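Local coordinates for putative epoxide hydrolase protein (Klebsiella pneumoniae subsp. pneumoniae, PDB 5BOV), which is probably a hydrolase of the alpha/beta-hydrolase fold, perhaps acting on epoxides or on monoacylglycerol esters, at residues L19-V24 and G70-L75; L154-Q159 and S215-R220; P242-T247 and K268-Y273; A253-P258 and V282-P287. All blocks are in the same frame, centred on the assembly; numbering follows the deposited sequence. Where two conformers were deposited one is given.

How the contacts relate
Contacts 1 to 4 follow one another along the chain except that the segments of contacts 3 and 4 alternate. Contacts 1 and 3 lie on opposite sides of the chain's centre, about 30 Å apart between centres: contact 1 joins antiparallel strands near the N-terminal edge of the sheet, and contact 3 lies where the parallel strands 247-252 and 273-278 begin, at its other edge. Contact 4 joins the loops that follow these same two strands. Contact 2 packs helices inserted between strands 127-133 and 247-252, and touches contact 4 at Pro258. Tyr217 of contact 2 and His284 of contact 4 both touch the presumed nucleophile elbow, so helical insertion and strand-end loops probably border the active site.

Contact 1: L19-V24 and G70-L75; sequences LNIGYV and GTTRFL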
loop_
_atom_site.group_PDB
_atom_site.type_symbol
_atom_site.label_atom_id
_atom_site.label_comp_id
_atom_site.label_asym_id
_atom_site.label_seq_id
_atom_site.Cartn_x
_atom_site.Cartn_y
_atom_site.Cartn_z
ATOM N N LEU A 19 3.792 15.977 5.553
ATOM C CA LEU A 19 3.032 16.058 4.312
ATOM C C LEU A 19 1.801 16.925 4.381
ATOM O O LEU A 19 1.265 17.169 5.455
ATOM C CB LEU A 19 2.568 14.620 4.015
ATOM C CG LEU A 19 3.643 13.560 3.898
ATOM C CD1 LEU A 19 2.987 12.201 3.641
ATOM C CD2 LEU A 19 4.631 13.863 2.754
ATOM N N ASN A 20 1.359 17.321 3.211
ATOM C CA ASN A 20 -0.047 17.680 3.008
ATOM C C ASN A 20 -0.634 16.490 2.213
ATOM O O ASN A 20 -0.246 16.274 1.084
ATOM C CB ASN A 20 -0.140 19.015 2.275
ATOM C CG ASN A 20 -1.479 19.284 1.606
ATOM O OD1 ASN A 20 -2.506 18.662 1.828
ATOM N ND2 ASN A 20 -1.409 20.189 0.628
ATOM N N ILE A 21 -1.484 15.728 2.877
ATOM C CA ILE A 21 -1.974 14.513 2.342
ATOM C C ILE A 21 -3.246 14.786 1.592
ATOM O O ILE A 21 -4.186 15.409 2.136
ATOM C CB ILE A 21 -2.208 13.464 3.465
ATOM C CG1 ILE A 21 -0.855 13.015 4.003
ATOM C CG2 ILE A 21 -2.947 12.221 2.898
ATOM C CD1 ILE A 21 -0.908 12.050 5.191
ATOM N N GLY A 22 -3.317 14.266 0.350
ATOM C CA GLY A 22 -4.544 14.218 -0.430
ATOM C C GLY A 22 -5.328 12.926 -0.203
ATOM O O GLY A 22 -4.752 11.862 -0.215
ATOM N N TYR A 23 -6.637 13.032 0.074
ATOM C CA TYR A 23 -7.448 11.856 0.443
ATOM C C TYR A 23 -8.898 12.009 0.118
ATOM O O TYR A 23 -9.452 13.099 0.146
ATOM C CB TYR A 23 -7.240 11.479 1.918
ATOM C CG TYR A 23 -7.771 12.525 2.873
ATOM C CD1 TYR A 23 -7.092 13.733 3.086
ATOM C CD2 TYR A 23 -8.940 12.322 3.541
ATOM C CE1 TYR A 23 -7.624 14.727 3.892
ATOM C CE2 TYR A 23 -9.489 13.304 4.397
ATOM C CZ TYR A 23 -8.835 14.480 4.575
ATOM O OH TYR A 23 -9.338 15.457 5.368
ATOM N N VAL A 24 -9.568 10.896 -0.152
ATOM C CA VAL A 24 -11.021 10.810 -0.160
ATOM C C VAL A 24 -11.509 10.467 1.239
ATOM O O VAL A 24 -10.867 9.754 1.983
ATOM C CB VAL A 24 -11.445 9.682 -1.095
ATOM C CG1 VAL A 24 -12.919 9.443 -1.072
ATOM C CG2 VAL A 24 -10.978 9.969 -2.487
ATOM N N GLY A 70 -0.214 11.487 -6.581
ATOM C CA GLY A 70 -1.422 12.307 -6.612
ATOM C C GLY A 70 -1.170 13.694 -6.007
ATOM O O GLY A 70 -0.175 14.350 -6.260
ATOM N N THR A 71 -2.112 14.123 -5.190
ATOM C CA THR A 71 -2.011 15.435 -4.571
ATOM C C THR A 71 -1.391 15.399 -3.159
ATOM O O THR A 71 -1.458 16.412 -2.411
ATOM C CB THR A 71 -3.422 16.070 -4.500
ATOM O OG1 THR A 71 -4.266 15.268 -3.674
ATOM C CG2 THR A 71 -3.993 16.287 -5.850
ATOM N N THR A 72 -0.788 14.279 -2.753
ATOM C CA THR A 72 -0.025 14.277 -1.566
ATOM C C THR A 72 1.321 14.973 -1.841
ATOM O O THR A 72 1.996 14.599 -2.790
ATOM C CB THR A 72 0.172 12.884 -1.009
ATOM O OG1 THR A 72 -1.100 12.499 -0.425
ATOM C CG2 THR A 72 1.265 12.853 0.089
ATOM N N ARG A 73 1.734 15.903 -0.977
ATOM C CA ARG A 73 2.974 16.666 -1.241
ATOM C C ARG A 73 3.750 16.828 0.057
ATOM O O ARG A 73 3.176 16.734 1.152
ATOM C CB ARG A 73 2.669 18.053 -1.900
ATOM C CG ARG A 73 1.839 18.969 -1.062
ATOM C CD ARG A 73 1.565 20.301 -1.773
ATOM N NE ARG A 73 0.898 21.303 -0.911
ATOM C CZ ARG A 73 1.355 21.834 0.235
ATOM N NH1 ARG A 73 2.547 21.542 0.748
ATOM N NH2 ARG A 73 0.589 22.710 0.877
ATOM N N PHE A 74 5.042 16.999 -0.070
ATOM C CA PHE A 74 5.863 17.365 1.097
ATOM C C PHE A 74 5.632 18.859 1.397
ATOM O O PHE A 74 5.666 19.697 0.512
ATOM C CB PHE A 74 7.335 17.085 0.825
ATOM C CG PHE A 74 7.664 15.620 0.875
ATOM C CD1 PHE A 74 7.485 14.805 -0.228
ATOM C CD2 PHE A 74 8.133 15.039 2.050
ATOM C CE1 PHE A 74 7.785 13.461 -0.167
ATOM C CE2 PHE A 74 8.420 13.657 2.113
ATOM C CZ PHE A 74 8.195 12.869 1.037
ATOM N N LEU A 75 5.554 19.173 2.681
ATOM C CA LEU A 75 5.396 20.560 3.123
ATOM C C LEU A 75 6.633 21.389 2.854
ATOM O O LEU A 75 6.526 22.605 2.593
ATOM C CB LEU A 75 5.053 20.577 4.603
ATOM C CG LEU A 75 3.746 19.879 4.952
ATOM C CD1 LEU A 75 3.668 19.637 6.432
ATOM C CD2 LEU A 75 2.527 20.664 4.470
#
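Asn20 and Arg73 form the hydrogen-bonded pair of a short antiparallel ladder between strands 19-26 and 59-74, near the N-terminal edge of the mixed alpha/beta-hydrolase sheet. Asn20 N gives to Arg73 O at 2.8 Å, and Arg73 N returns a bond to Asn20 O at 2.9 Å. Leu19 and Phe74 follow as a non-hydrogen-bonded pair, where the backbones close to 4.5 Å between CA atoms. Their side chains run alongside each other in the same direction, and Leu19 CD2 sits over the centre of the Phe74 ring, 3.8 Å from its centroid, a CH-pi contact. The ladder ends at Thr72, whose hydroxyl takes the place of a backbone acceptor. On the side that carries Asn20, the Arg73 guanidinium stands almost upright to the Asn20 amide, planes 86° apart, and lies over Asn20 CB. Both residues have two deposited conformers, so this overlap is less certain than the ladder; Asn20 OD1 bonds to Gln13 on the neighbouring edge strand. Leu75 covers the other end, CD1 resting against Leu19 O at 3.6 Å. With OG1 anti to its carbonyl carbon (chi1 -74°), Thr72 receives Gly22 N at 2.9 Å and also bonds to Tyr65 O.

Contact 2: L154-Q159 and S215-R220; sequences LSWWYQ and SNYRWR
Trp156 and Arg220 meet as a flat stack: the guanidinium lies on the indole with planes 22° apart and centres separated by 4.2 Å. The touching part is the six-membered ring, with CH2 over the guanidinium face and CZ2 as close as 3.1 Å to Arg220 NH2. The two side chains cross at about a right angle. Arg220 reaches the indole in extended form, CG anti to the backbone N (chi1 -175°) and the chain straight on to NE. Gln159 comes to the edge of the same guanidinium, its amide nearly coplanar with it, and OE1 accepts a weak, bent bond from NE at 3.1 Å. Water 1 accepts from Arg220 NH2 at 2.9 Å and, weakly, from Gln159 NE2, so the amide and the guanidinium are linked twice. Beside this polar cluster, Tyr158 and Tyr217 form a T-shaped pair: the edge of Tyr158 faces the ring of Tyr217, planes at 87°, with Tyr158 CE2 3.9 Å from Tyr217 CZ. Gln159 CB adds apolar packing against Tyr217 CD1 at 3.7 Å. The hydroxyl of Tyr217 bonds to Trp111, and Trp40 meets both tyrosine rings. The contact thereby ties the turn between helices 150-155 and 157-162 to the last turns of helix 209-220, all within the helical insertion that, as in related hydrolases, caps the C-terminal ends of the strands, with helix 175-186 packing against Tyr158.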
loop_
_atom_site.group_PDB
_atom_site.type_symbol
_atom_site.label_atom_id
_atom_site.label_comp_id
_atom_site.label_asym_id
_atom_site.label_seq_id
_atom_site.Cartn_x
_atom_site.Cartn_y
_atom_site.Cartn_z
ATOM N N LEU A 154 14.059 -12.490 -11.374
ATOM C CA LEU A 154 13.481 -11.990 -12.606
ATOM C C LEU A 154 12.110 -11.359 -12.345
ATOM O O LEU A 154 11.805 -10.302 -12.873
ATOM C CB LEU A 154 13.351 -13.110 -13.644
ATOM C CG LEU A 154 12.640 -12.740 -14.952
ATOM C CD1 LEU A 154 13.283 -11.638 -15.702
ATOM C CD2 LEU A 154 12.540 -13.964 -15.818
ATOM N N SER A 155 11.319 -12.041 -11.529
ATOM C CA SER A 155 10.022 -11.460 -11.114
ATOM C C SER A 155 10.169 -10.142 -10.330
ATOM O O SER A 155 9.239 -9.342 -10.322
ATOM C CB SER A 155 9.223 -12.497 -10.283
ATOM O OG SER A 155 9.613 -12.528 -8.862
ATOM N N TRP A 156 11.264 -9.906 -9.677
ATOM C CA TRP A 156 11.578 -8.626 -8.983
ATOM C C TRP A 156 12.517 -7.666 -9.826
ATOM O O TRP A 156 13.110 -6.742 -9.270
ATOM C CB TRP A 156 12.314 -8.886 -7.682
ATOM C CG TRP A 156 11.510 -9.287 -6.559
ATOM C CD1 TRP A 156 11.457 -10.556 -5.966
ATOM C CD2 TRP A 156 10.798 -8.417 -5.723
ATOM N NE1 TRP A 156 10.658 -10.495 -4.840
ATOM C CE2 TRP A 156 10.193 -9.207 -4.710
ATOM C CE3 TRP A 156 10.512 -7.037 -5.790
ATOM C CZ2 TRP A 156 9.373 -8.645 -3.724
ATOM C CZ3 TRP A 156 9.692 -6.469 -4.811
ATOM C CH2 TRP A 156 9.142 -7.281 -3.786
ATOM N N TRP A 157 12.579 -7.880 -11.113
ATOM C CA TRP A 157 13.616 -7.258 -11.996
ATOM C C TRP A 157 13.732 -5.733 -11.785
ATOM O O TRP A 157 14.812 -5.178 -11.774
ATOM C CB TRP A 157 13.389 -7.575 -13.454
ATOM C CG TRP A 157 12.251 -6.933 -14.082
ATOM C CD1 TRP A 157 10.950 -7.296 -13.962
ATOM C CD2 TRP A 157 12.285 -5.753 -14.909
ATOM N NE1 TRP A 157 10.177 -6.415 -14.671
ATOM C CE2 TRP A 157 10.961 -5.437 -15.223
ATOM C CE3 TRP A 157 13.314 -4.914 -15.371
ATOM C CZ2 TRP A 157 10.626 -4.361 -16.064
ATOM C CZ3 TRP A 157 12.979 -3.830 -16.175
ATOM C CH2 TRP A 157 11.635 -3.569 -16.497
ATOM N N TYR A 158 12.564 -5.099 -11.663
ATOM C CA TYR A 158 12.502 -3.672 -11.615
ATOM C C TYR A 158 13.199 -3.079 -10.404
ATOM O O TYR A 158 13.704 -1.985 -10.484
ATOM C CB TYR A 158 11.032 -3.167 -11.694
ATOM C CG TYR A 158 10.131 -3.825 -10.670
ATOM C CD1 TYR A 158 9.459 -5.038 -10.980
ATOM C CD2 TYR A 158 9.981 -3.278 -9.420
ATOM C CE1 TYR A 158 8.660 -5.668 -10.023
ATOM C CE2 TYR A 158 9.217 -3.892 -8.480
ATOM C CZ TYR A 158 8.566 -5.099 -8.801
ATOM O OH TYR A 158 7.767 -5.662 -7.828
ATOM N N GLN A 159 13.269 -3.795 -9.284
ATOM C CA GLN A 159 13.881 -3.213 -8.124
ATOM C C GLN A 159 15.367 -3.075 -8.370
ATOM O O GLN A 159 16.016 -2.123 -7.933
ATOM C CB GLN A 159 13.589 -4.010 -6.851
ATOM C CG GLN A 159 14.351 -5.283 -6.587
ATOM C CD GLN A 159 13.949 -5.927 -5.236
ATOM O OE1 GLN A 159 13.289 -5.294 -4.391
ATOM N NE2 GLN A 159 14.291 -7.142 -5.063
ATOM N N SER A 215 13.818 5.479 -4.039
ATOM C CA SER A 215 14.157 5.378 -2.636
ATOM C C SER A 215 13.571 4.093 -2.008
ATOM O O SER A 215 14.256 3.383 -1.253
ATOM C CB SER A 215 13.704 6.588 -1.838
ATOM O OG SER A 215 13.947 6.434 -0.439
ATOM N N ASN A 216 12.286 3.840 -2.223
ATOM C CA ASN A 216 11.652 2.620 -1.706
ATOM C C ASN A 216 12.461 1.361 -2.039
ATOM O O ASN A 216 12.746 0.561 -1.131
ATOM C CB ASN A 216 10.204 2.501 -2.220
ATOM C CG ASN A 216 9.536 1.231 -1.771
ATOM O OD1 ASN A 216 8.864 1.193 -0.743
ATOM N ND2 ASN A 216 9.683 0.169 -2.558
ATOM N N TYR A 217 12.822 1.216 -3.326
ATOM C CA TYR A 217 13.509 0.009 -3.786
ATOM C C TYR A 217 15.025 -0.017 -3.429
ATOM O O TYR A 217 15.535 -1.081 -3.045
ATOM C CB TYR A 217 13.210 -0.278 -5.262
ATOM C CG TYR A 217 11.793 -0.666 -5.407
ATOM C CD1 TYR A 217 11.308 -1.875 -4.893
ATOM C CD2 TYR A 217 10.846 0.210 -5.916
ATOM C CE1 TYR A 217 9.942 -2.196 -4.920
ATOM C CE2 TYR A 217 9.511 -0.154 -5.997
ATOM C CZ TYR A 217 9.070 -1.343 -5.477
ATOM O OH TYR A 217 7.708 -1.621 -5.469
ATOM N N ARG A 218 15.656 1.157 -3.370
ATOM C CA ARG A 218 17.024 1.194 -2.892
ATOM C C ARG A 218 17.070 0.879 -1.403
ATOM O O ARG A 218 17.963 0.114 -0.943
ATOM C CB ARG A 218 17.708 2.492 -3.227
ATOM C CG ARG A 218 17.982 2.577 -4.709
ATOM C CD ARG A 218 18.616 3.903 -5.078
ATOM N NE ARG A 218 18.704 3.932 -6.558
ATOM C CZ ARG A 218 19.244 4.908 -7.249
ATOM N NH1 ARG A 218 19.752 5.965 -6.598
ATOM N NH2 ARG A 218 19.227 4.867 -8.595
ATOM N N TRP A 219 16.141 1.411 -0.608
ATOM C CA TRP A 219 16.148 1.065 0.801
ATOM C C TRP A 219 15.969 -0.431 1.012
ATOM O O TRP A 219 16.664 -1.036 1.793
ATOM C CB TRP A 219 15.065 1.850 1.604
ATOM C CG TRP A 219 15.166 1.636 3.117
ATOM C CD1 TRP A 219 15.763 2.463 4.010
ATOM C CD2 TRP A 219 14.626 0.561 3.878
ATOM N NE1 TRP A 219 15.684 1.956 5.258
ATOM C CE2 TRP A 219 14.973 0.787 5.211
ATOM C CE3 TRP A 219 13.936 -0.590 3.558
ATOM C CZ2 TRP A 219 14.599 -0.043 6.216
ATOM C CZ3 TRP A 219 13.549 -1.416 4.555
ATOM C CH2 TRP A 219 13.879 -1.157 5.874
ATOM N N ARG A 220 15.066 -1.040 0.241
ATOM C CA ARG A 220 14.719 -2.420 0.419
ATOM C C ARG A 220 15.937 -3.333 0.188
ATOM O O ARG A 220 16.053 -4.354 0.836
ATOM C CB ARG A 220 13.639 -2.772 -0.585
ATOM C CG ARG A 220 13.086 -4.144 -0.463
ATOM C CD ARG A 220 11.954 -4.292 -1.491
ATOM N NE ARG A 220 11.714 -5.721 -1.713
ATOM C CZ ARG A 220 11.047 -6.502 -0.898
ATOM N NH1 ARG A 220 10.487 -6.013 0.216
ATOM N NH2 ARG A 220 10.929 -7.786 -1.204
HETATM O O HOH W 1 12.848 -9.158 -2.860
#

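Contact 3: P242-T247 and K268-Y273; sequences PITVPT and KFTGKY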
loop_
_atom_site.group_PDB
_atom_site.type_symbol
_atom_site.label_atom_id
_atom_site.label_comp_id
_atom_site.label_asym_id
_atom_site.label_seq_id
_atom_site.Cartn_x
_atom_site.Cartn_y
_atom_site.Cartn_z
ATOM N N PRO A 242 5.164 -9.993 15.230
ATOM C CA PRO A 242 3.890 -10.478 14.749
ATOM C C PRO A 242 2.793 -9.440 14.892
ATOM O O PRO A 242 2.955 -8.453 15.621
ATOM C CB PRO A 242 3.613 -11.644 15.690
ATOM C CG PRO A 242 4.311 -11.292 16.958
ATOM C CD PRO A 242 5.599 -10.678 16.474
ATOM N N ILE A 243 1.739 -9.619 14.096
ATOM C CA ILE A 243 0.575 -8.727 14.170
ATOM C C ILE A 243 -0.454 -9.413 15.037
ATOM O O ILE A 243 -0.877 -10.575 14.786
ATOM C CB ILE A 243 0.084 -8.459 12.749
ATOM C CG1 ILE A 243 1.096 -7.483 12.103
ATOM C CG2 ILE A 243 -1.297 -7.836 12.790
ATOM C CD1 ILE A 243 1.025 -7.401 10.634
ATOM N N THR A 244 -0.933 -8.689 16.029
ATOM C CA THR A 244 -1.806 -9.241 17.043
ATOM C C THR A 244 -3.306 -8.978 16.796
ATOM O O THR A 244 -4.176 -9.517 17.480
ATOM C CB THR A 244 -1.454 -8.640 18.450
ATOM O OG1 THR A 244 -1.728 -7.236 18.466
ATOM C CG2 THR A 244 -0.028 -8.929 18.813
ATOM N N VAL A 245 -3.615 -8.062 15.833
ATOM C CA VAL A 245 -4.985 -7.647 15.606
ATOM C C VAL A 245 -5.688 -8.604 14.656
ATOM O O VAL A 245 -5.037 -9.337 13.887
ATOM C CB VAL A 245 -5.082 -6.213 15.048
ATOM C CG1 VAL A 245 -4.254 -5.264 15.943
ATOM C CG2 VAL A 245 -4.641 -6.104 13.624
ATOM N N PRO A 246 -7.010 -8.663 14.716
ATOM C CA PRO A 246 -7.728 -9.565 13.784
ATOM C C PRO A 246 -7.382 -9.241 12.317
ATOM O O PRO A 246 -7.469 -8.117 11.928
ATOM C CB PRO A 246 -9.224 -9.292 14.073
ATOM C CG PRO A 246 -9.205 -8.799 15.461
ATOM C CD PRO A 246 -7.965 -7.979 15.612
ATOM N N THR A 247 -7.026 -10.276 11.575
ATOM C CA THR A 247 -6.495 -10.078 10.215
ATOM C C THR A 247 -7.092 -11.092 9.261
ATOM O O THR A 247 -7.155 -12.314 9.574
ATOM C CB THR A 247 -4.997 -10.244 10.220
ATOM O OG1 THR A 247 -4.386 -9.255 11.093
ATOM C CG2 THR A 247 -4.417 -10.079 8.839
ATOM N N LYS A 268 2.732 -15.365 11.481
ATOM C CA LYS A 268 2.980 -13.953 11.726
ATOM C C LYS A 268 1.758 -13.227 12.226
ATOM O O LYS A 268 1.889 -12.063 12.636
ATOM C CB LYS A 268 3.469 -13.269 10.476
ATOM C CG LYS A 268 4.671 -13.896 9.824
ATOM C CD LYS A 268 5.783 -14.083 10.812
ATOM C CE LYS A 268 6.352 -12.795 11.350
ATOM N NZ LYS A 268 7.478 -13.094 12.296
ATOM N N PHE A 269 0.623 -13.880 12.329
ATOM C CA PHE A 269 -0.613 -13.220 12.763
ATOM C C PHE A 269 -1.097 -14.029 14.000
ATOM O O PHE A 269 -1.503 -15.204 13.851
ATOM C CB PHE A 269 -1.601 -13.273 11.659
ATOM C CG PHE A 269 -1.163 -12.509 10.451
ATOM C CD1 PHE A 269 -1.303 -11.123 10.413
ATOM C CD2 PHE A 269 -0.530 -13.151 9.440
ATOM C CE1 PHE A 269 -0.821 -10.428 9.318
ATOM C CE2 PHE A 269 -0.056 -12.417 8.317
ATOM C CZ PHE A 269 -0.240 -11.079 8.267
ATOM N N THR A 270 -0.915 -13.442 15.171
ATOM C CA THR A 270 -1.085 -14.145 16.401
ATOM C C THR A 270 -2.443 -13.966 17.051
ATOM O O THR A 270 -2.642 -14.535 18.122
ATOM C CB THR A 270 0.032 -13.779 17.388
ATOM O OG1 THR A 270 0.114 -12.357 17.535
ATOM C CG2 THR A 270 1.365 -14.299 16.899
ATOM N N GLY A 271 -3.309 -13.117 16.453
ATOM C CA GLY A 271 -4.664 -12.992 16.909
ATOM C C GLY A 271 -5.614 -13.772 16.026
ATOM O O GLY A 271 -5.313 -14.820 15.486
ATOM N N LYS A 272 -6.845 -13.286 15.948
ATOM C CA LYS A 272 -7.844 -13.883 15.092
ATOM C C LYS A 272 -7.362 -13.752 13.677
ATOM O O LYS A 272 -6.766 -12.737 13.317
ATOM C CB LYS A 272 -9.166 -13.123 15.281
ATOM C CG LYS A 272 -9.721 -13.359 16.674
ATOM C CD LYS A 272 -11.003 -12.601 16.803
ATOM C CE LYS A 272 -11.706 -13.015 18.089
ATOM N NZ LYS A 272 -13.068 -12.423 18.188
ATOM N N TYR A 273 -7.625 -14.798 12.886
ATOM C CA TYR A 273 -7.012 -14.916 11.543
ATOM C C TYR A 273 -7.803 -15.739 10.587
ATOM O O TYR A 273 -8.362 -16.770 10.942
ATOM C CB TYR A 273 -5.645 -15.587 11.676
ATOM C CG TYR A 273 -4.908 -15.665 10.387
ATOM C CD1 TYR A 273 -4.340 -14.546 9.863
ATOM C CD2 TYR A 273 -4.872 -16.826 9.655
ATOM C CE1 TYR A 273 -3.694 -14.596 8.621
ATOM C CE2 TYR A 273 -4.225 -16.909 8.426
ATOM C CZ TYR A 273 -3.653 -15.784 7.910
ATOM O OH TYR A 273 -3.003 -15.812 6.681
HETATM O O HOH W 2 -6.949 -10.592 17.417
HETATM O O HOH W 3 -4.011 -11.950 13.944
#
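Ile243 and Phe269 bridge two loop segments that run alongside each other into strands 247-252 and 273-278, the parallel pair at one edge of the mixed sheet. Backbone bonds come first. Ile243 N gives to Lys268 O at 2.9 Å, and Ile243 O receives Thr270 N at 2.9 Å. Further on, Thr247 N bonds to Lys272 O at 3.0 Å, where the regular parallel pairing of Thr247 with Tyr273 begins. Between these direct bonds, two waters bridge the backbones. Water 2 links Thr244 O to Lys272 N, while water 3 donates to Val245 O and Lys272 O and accepts from Gly271 N. Weaker CA-H...O contacts fill the line, among them Pro246 CA to Lys272 O and Tyr273 CA to Thr247 O. Apolar contacts gather on the Phe269 ring: Ile243 CD1 approaches CE1 at 3.8 Å, its side chain alongside the phenylalanine and pointing the same way, whereas Thr247 crosses at about a right angle and sets CG2 3.6 Å from CD1. CG2 gets there by standing anti to the backbone N, which leaves OG1 (chi1 -61°) turned back to Val245 O at 2.9 Å, donating from above that carbonyl plane. Nearer the exposed end, Pro242 CB meets Thr270 CG2. Main-chain hydrogen bonds and waters thus set the register, while the Phe269 cluster packs one side; water stands in where regular pairing has not begun.

Contact 4: A253-P258 and V282-P287; sequences ANNGAP and VGHNPP
Ala257 and His284 meet in a CH-pi contact between the loops that follow strands 247-252 and 273-278 of the alpha/beta-hydrolase fold. Ala257 CB lies over one face of the imidazole, 3.6 Å from its centroid and shifted toward the rim, closest to ND1. Asn255 joins this first shell: OD1 approaches His284 CB at 3.3 Å, the amide and imidazole planes 32° apart. Gly283 brings its CA to 3.7 Å from Asn255 CA, and Asn254 N bonds to Val282 O at 2.9 Å, drawing the two backbones together. In the next shell, Asn255 OD1 accepts from Ala257 N at 3.0 Å, an Asx turn that helps hold the backbone of Ala257 beside the ring, while Asn255 ND2 bonds to Glu251. Farther out, His284 N bonds to Ser187, and Asn285 N-caps helix 286-289 with OD1 on Gln288 N. His284 also touches the presumed nucleophile elbow; in this fold the loop after the last strand usually carries the catalytic histidine, and its placement is consistent with that role, which remains unconfirmed. Helix 175-186 adds Ala186 against both Ala257 and His284. Water 4 sits in the imidazole plane at its edge, 3.1 Å from His284 ND1, and accepts from Asn255 ND2 at 2.9 Å.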
loop_
_atom_site.group_PDB
_atom_site.type_symbol
_atom_site.label_atom_id
_atom_site.label_comp_id
_atom_site.label_asym_id
_atom_site.label_seq_id
_atom_site.Cartn_x
_atom_site.Cartn_y
_atom_site.Cartn_z
ATOM N N ALA A 253 -5.221 -15.870 -7.528
ATOM C CA ALA A 253 -4.618 -17.012 -8.232
ATOM C C ALA A 253 -3.758 -16.635 -9.430
ATOM O O ALA A 253 -2.929 -17.410 -9.885
ATOM C CB ALA A 253 -5.733 -17.921 -8.681
ATOM N N ASN A 254 -3.961 -15.438 -9.973
ATOM C CA ASN A 254 -3.186 -15.031 -11.131
ATOM C C ASN A 254 -2.356 -13.796 -10.857
ATOM O O ASN A 254 -2.228 -12.943 -11.669
ATOM C CB ASN A 254 -4.142 -14.849 -12.305
ATOM C CG ASN A 254 -4.722 -16.180 -12.751
ATOM O OD1 ASN A 254 -4.188 -16.783 -13.666
ATOM N ND2 ASN A 254 -5.782 -16.660 -12.095
ATOM N N ASN A 255 -1.759 -13.749 -9.681
ATOM C CA ASN A 255 -0.828 -12.691 -9.320
ATOM C C ASN A 255 0.535 -12.948 -9.906
ATOM O O ASN A 255 1.224 -13.949 -9.508
ATOM C CB ASN A 255 -0.748 -12.641 -7.780
ATOM C CG ASN A 255 0.094 -11.506 -7.269
ATOM O OD1 ASN A 255 0.617 -10.687 -8.026
ATOM N ND2 ASN A 255 0.207 -11.430 -5.963
ATOM N N GLY A 256 0.982 -12.071 -10.789
ATOM C CA GLY A 256 2.304 -12.203 -11.387
ATOM C C GLY A 256 3.436 -11.547 -10.636
ATOM O O GLY A 256 4.617 -11.693 -10.982
ATOM N N ALA A 257 3.101 -10.746 -9.646
ATOM C CA ALA A 257 4.058 -10.067 -8.844
ATOM C C ALA A 257 4.562 -11.035 -7.775
ATOM O O ALA A 257 3.919 -12.033 -7.491
ATOM C CB ALA A 257 3.421 -8.889 -8.181
ATOM N N PRO A 258 5.795 -10.769 -7.271
ATOM C CA PRO A 258 6.380 -11.680 -6.271
ATOM C C PRO A 258 5.528 -11.669 -4.983
ATOM O O PRO A 258 5.036 -10.610 -4.578
ATOM C CB PRO A 258 7.745 -11.065 -5.984
ATOM C CG PRO A 258 7.994 -10.030 -7.038
ATOM C CD PRO A 258 6.681 -9.612 -7.592
ATOM N N VAL A 282 -7.922 -12.956 -10.764
ATOM C CA VAL A 282 -7.415 -11.866 -9.800
ATOM C C VAL A 282 -5.939 -11.942 -9.628
ATOM O O VAL A 282 -5.347 -13.011 -9.316
ATOM C CB VAL A 282 -8.075 -11.946 -8.378
ATOM C CG1 VAL A 282 -7.648 -10.753 -7.538
ATOM C CG2 VAL A 282 -9.592 -11.938 -8.482
ATOM N N GLY A 283 -5.288 -10.814 -9.861
ATOM C CA GLY A 283 -3.887 -10.642 -9.793
ATOM C C GLY A 283 -3.386 -9.888 -8.566
ATOM O O GLY A 283 -3.829 -10.164 -7.418
ATOM N N HIS A 284 -2.527 -8.937 -8.810
ATOM C CA HIS A 284 -1.812 -8.218 -7.800
ATOM C C HIS A 284 -2.623 -7.103 -7.128
ATOM O O HIS A 284 -2.199 -6.582 -6.059
ATOM C CB HIS A 284 -0.597 -7.638 -8.488
ATOM C CG HIS A 284 0.324 -6.887 -7.606
ATOM N ND1 HIS A 284 0.915 -7.435 -6.490
ATOM C CD2 HIS A 284 0.863 -5.656 -7.744
ATOM C CE1 HIS A 284 1.722 -6.540 -5.935
ATOM N NE2 HIS A 284 1.742 -5.481 -6.700
ATOM N N ASN A 285 -3.738 -6.716 -7.731
ATOM C CA ASN A 285 -4.571 -5.605 -7.181
ATOM C C ASN A 285 -6.022 -6.062 -6.917
ATOM O O ASN A 285 -6.932 -5.745 -7.682
ATOM C CB ASN A 285 -4.463 -4.405 -8.129
ATOM C CG ASN A 285 -5.128 -3.159 -7.600
ATOM O OD1 ASN A 285 -5.903 -3.182 -6.626
ATOM N ND2 ASN A 285 -4.856 -2.041 -8.252
ATOM N N PRO A 286 -6.224 -6.866 -5.868
ATOM C CA PRO A 286 -7.558 -7.325 -5.577
ATOM C C PRO A 286 -8.621 -6.254 -5.406
ATOM O O PRO A 286 -9.743 -6.441 -5.859
ATOM C CB PRO A 286 -7.365 -8.146 -4.297
ATOM C CG PRO A 286 -5.990 -8.688 -4.412
ATOM C CD PRO A 286 -5.233 -7.590 -4.994
ATOM N N PRO A 287 -8.267 -5.124 -4.761
ATOM C CA PRO A 287 -9.429 -4.207 -4.638
ATOM C C PRO A 287 -9.906 -3.639 -5.972
ATOM O O PRO A 287 -11.091 -3.388 -6.142
ATOM C CB PRO A 287 -8.930 -3.086 -3.742
ATOM C CG PRO A 287 -7.417 -3.184 -3.729
ATOM C CD PRO A 287 -7.121 -4.648 -4.025
HETATM O O HOH W 4 1.812 -9.505 -4.421
#